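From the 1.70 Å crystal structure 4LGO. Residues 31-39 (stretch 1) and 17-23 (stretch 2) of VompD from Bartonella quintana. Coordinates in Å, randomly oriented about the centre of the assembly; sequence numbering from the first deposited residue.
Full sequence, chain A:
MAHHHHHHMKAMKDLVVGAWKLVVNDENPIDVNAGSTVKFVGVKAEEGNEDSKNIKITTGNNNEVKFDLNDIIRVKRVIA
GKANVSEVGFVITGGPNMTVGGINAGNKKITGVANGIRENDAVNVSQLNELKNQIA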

# COMPACT_ATOMS: atom_id res chain seq x y z
N ASP A 31 14.85 -2.98 -32.57
CA ASP A 31 16.01 -2.38 -33.23
C ASP A 31 15.88 -0.88 -33.29
O ASP A 31 14.87 -0.35 -33.74
CB ASP A 31 16.20 -3.01 -34.60
CG ASP A 31 16.69 -4.43 -34.50
OD1 ASP A 31 17.91 -4.62 -34.38
OD2 ASP A 31 15.86 -5.36 -34.47
N VAL A 32 16.90 -0.19 -32.81
CA VAL A 32 16.94 1.28 -32.79
C VAL A 32 18.06 1.79 -33.71
O VAL A 32 19.26 1.52 -33.49
CB VAL A 32 17.12 1.80 -31.35
CG1 VAL A 32 17.02 3.33 -31.31
CG2 VAL A 32 16.11 1.16 -30.40
N ASN A 33 17.67 2.53 -34.75
CA ASN A 33 18.64 3.04 -35.73
C ASN A 33 18.86 4.54 -35.54
O ASN A 33 18.12 5.20 -34.79
CB ASN A 33 18.15 2.76 -37.14
CG ASN A 33 18.01 1.27 -37.43
OD1 ASN A 33 19.01 0.54 -37.44
ND2 ASN A 33 16.79 0.82 -37.65
N ALA A 34 19.86 5.09 -36.22
CA ALA A 34 19.97 6.53 -36.29
C ALA A 34 18.66 7.03 -36.89
O ALA A 34 18.15 6.45 -37.84
CB ALA A 34 21.14 6.94 -37.17
N GLY A 35 18.08 8.06 -36.30
CA GLY A 35 16.80 8.58 -36.77
C GLY A 35 15.58 7.97 -36.10
O GLY A 35 14.46 8.45 -36.32
N SER A 36 15.77 6.91 -35.31
CA SER A 36 14.65 6.24 -34.63
C SER A 36 14.17 7.06 -33.44
O SER A 36 14.94 7.78 -32.83
CB SER A 36 15.05 4.84 -34.14
OG SER A 36 15.20 3.93 -35.21
N THR A 37 12.89 6.92 -33.10
CA THR A 37 12.36 7.41 -31.82
C THR A 37 11.95 6.23 -30.93
O THR A 37 11.21 5.33 -31.37
CB THR A 37 11.14 8.32 -32.03
OG1 THR A 37 11.52 9.47 -32.80
CG2 THR A 37 10.57 8.78 -30.71
N VAL A 38 12.46 6.23 -29.69
CA VAL A 38 12.10 5.27 -28.64
C VAL A 38 11.16 5.99 -27.69
O VAL A 38 11.48 7.10 -27.27
CB VAL A 38 13.34 4.78 -27.89
CG1 VAL A 38 13.00 3.82 -26.74
CG2 VAL A 38 14.31 4.10 -28.86
N LYS A 39 9.99 5.40 -27.40
CA LYS A 39 9.05 5.98 -26.44
C LYS A 39 8.99 5.17 -25.17
O LYS A 39 8.87 3.95 -25.22
CB LYS A 39 7.64 6.06 -27.01
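Stretch 2 (17-23) VGAWKLV

Stretch 2 enters as a loop and becomes a strand at Trp 20, antiparallel to the strand ending at Val 32. The register follows from the CA-CA distances: 4.6 Å for Asp 31 with Lys 21, a non-hydrogen-bonded pair, and 5.3 Å for Val 32 with Trp 20, the hydrogen-bonded pair. In the latter, Val 32 N donates to Trp 20 O at 2.8 Å (171° at the hydrogen) and Trp 20 N to Val 32 O at 3.0 Å (158°). Val 32 O also receives a CA-H...O contact from Ala 19 CA at 3.3 Å. Beyond this pair stretch 1 leaves the partner strand through a type II turn from Asn 33 to Ser 36, closed by Ser 36 N to Asn 33 O at 3.0 Å.

Val 32 and Trp 20 project from the same face of the sheet. With chi1 at 58° (p), the indole lies against the valine: Val 32 CB stands 3.8 Å from the centroid of the Trp 20 five-membered ring, 21° off its normal, a CH-pi contact. Val 38 CG1 lies 4.4 Å from Leu 22 CD2. On the opposite face, Asp 31 OD1 approaches Lys 21 CG at 3.2 Å, while a water donates to Asp 31 OD1 (2.7 Å) and Trp 20 O (2.9 Å).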

# COMPACT_ATOMS: atom_id res chain seq x y z
N VAL A 17 25.30 7.74 -33.94
CA VAL A 17 25.23 6.59 -32.99
C VAL A 17 25.06 5.30 -33.76
O VAL A 17 24.38 5.26 -34.78
CB VAL A 17 24.04 6.74 -32.00
N GLY A 18 25.69 4.23 -33.26
CA GLY A 18 25.50 2.89 -33.82
C GLY A 18 24.07 2.38 -33.62
O GLY A 18 23.36 2.85 -32.72
N ALA A 19 23.65 1.44 -34.47
CA ALA A 19 22.34 0.78 -34.30
C ALA A 19 22.42 -0.17 -33.11
O ALA A 19 23.38 -0.92 -32.97
CB ALA A 19 21.96 0.02 -35.56
N TRP A 20 21.41 -0.17 -32.25
CA TRP A 20 21.47 -0.99 -31.06
C TRP A 20 20.11 -1.65 -30.89
O TRP A 20 19.20 -1.37 -31.67
CB TRP A 20 21.90 -0.14 -29.85
CG TRP A 20 21.01 1.03 -29.55
CD1 TRP A 20 20.97 2.23 -30.20
CD2 TRP A 20 20.03 1.09 -28.52
NE1 TRP A 20 20.02 3.05 -29.63
CE2 TRP A 20 19.42 2.37 -28.61
CE3 TRP A 20 19.60 0.20 -27.54
CZ2 TRP A 20 18.40 2.77 -27.73
CZ3 TRP A 20 18.59 0.59 -26.69
CH2 TRP A 20 18.01 1.87 -26.78
N LYS A 21 20.00 -2.55 -29.92
CA LYS A 21 18.74 -3.28 -29.68
C LYS A 21 18.30 -3.17 -28.23
O LYS A 21 19.12 -3.19 -27.31
CB LYS A 21 18.90 -4.76 -30.01
CG LYS A 21 19.19 -5.05 -31.46
CD LYS A 21 20.04 -6.31 -31.61
CE LYS A 21 21.48 -6.03 -31.25
NZ LYS A 21 22.38 -7.08 -31.81
N LEU A 22 16.99 -3.11 -28.04
CA LEU A 22 16.39 -3.03 -26.71
C LEU A 22 15.52 -4.26 -26.46
O LEU A 22 14.55 -4.52 -27.20
CB LEU A 22 15.61 -1.74 -26.56
CG LEU A 22 14.88 -1.52 -25.23
CD1 LEU A 22 15.85 -1.44 -24.05
CD2 LEU A 22 14.10 -0.21 -25.35
N VAL A 23 15.86 -5.02 -25.43
CA VAL A 23 15.13 -6.26 -25.11
C VAL A 23 14.45 -6.08 -23.77
O VAL A 23 15.11 -5.83 -22.78
CB VAL A 23 16.09 -7.45 -25.08
CG1 VAL A 23 15.46 -8.69 -24.44
CG2 VAL A 23 16.58 -7.74 -26.48
O HOH W 1 19.80 -2.63 -34.24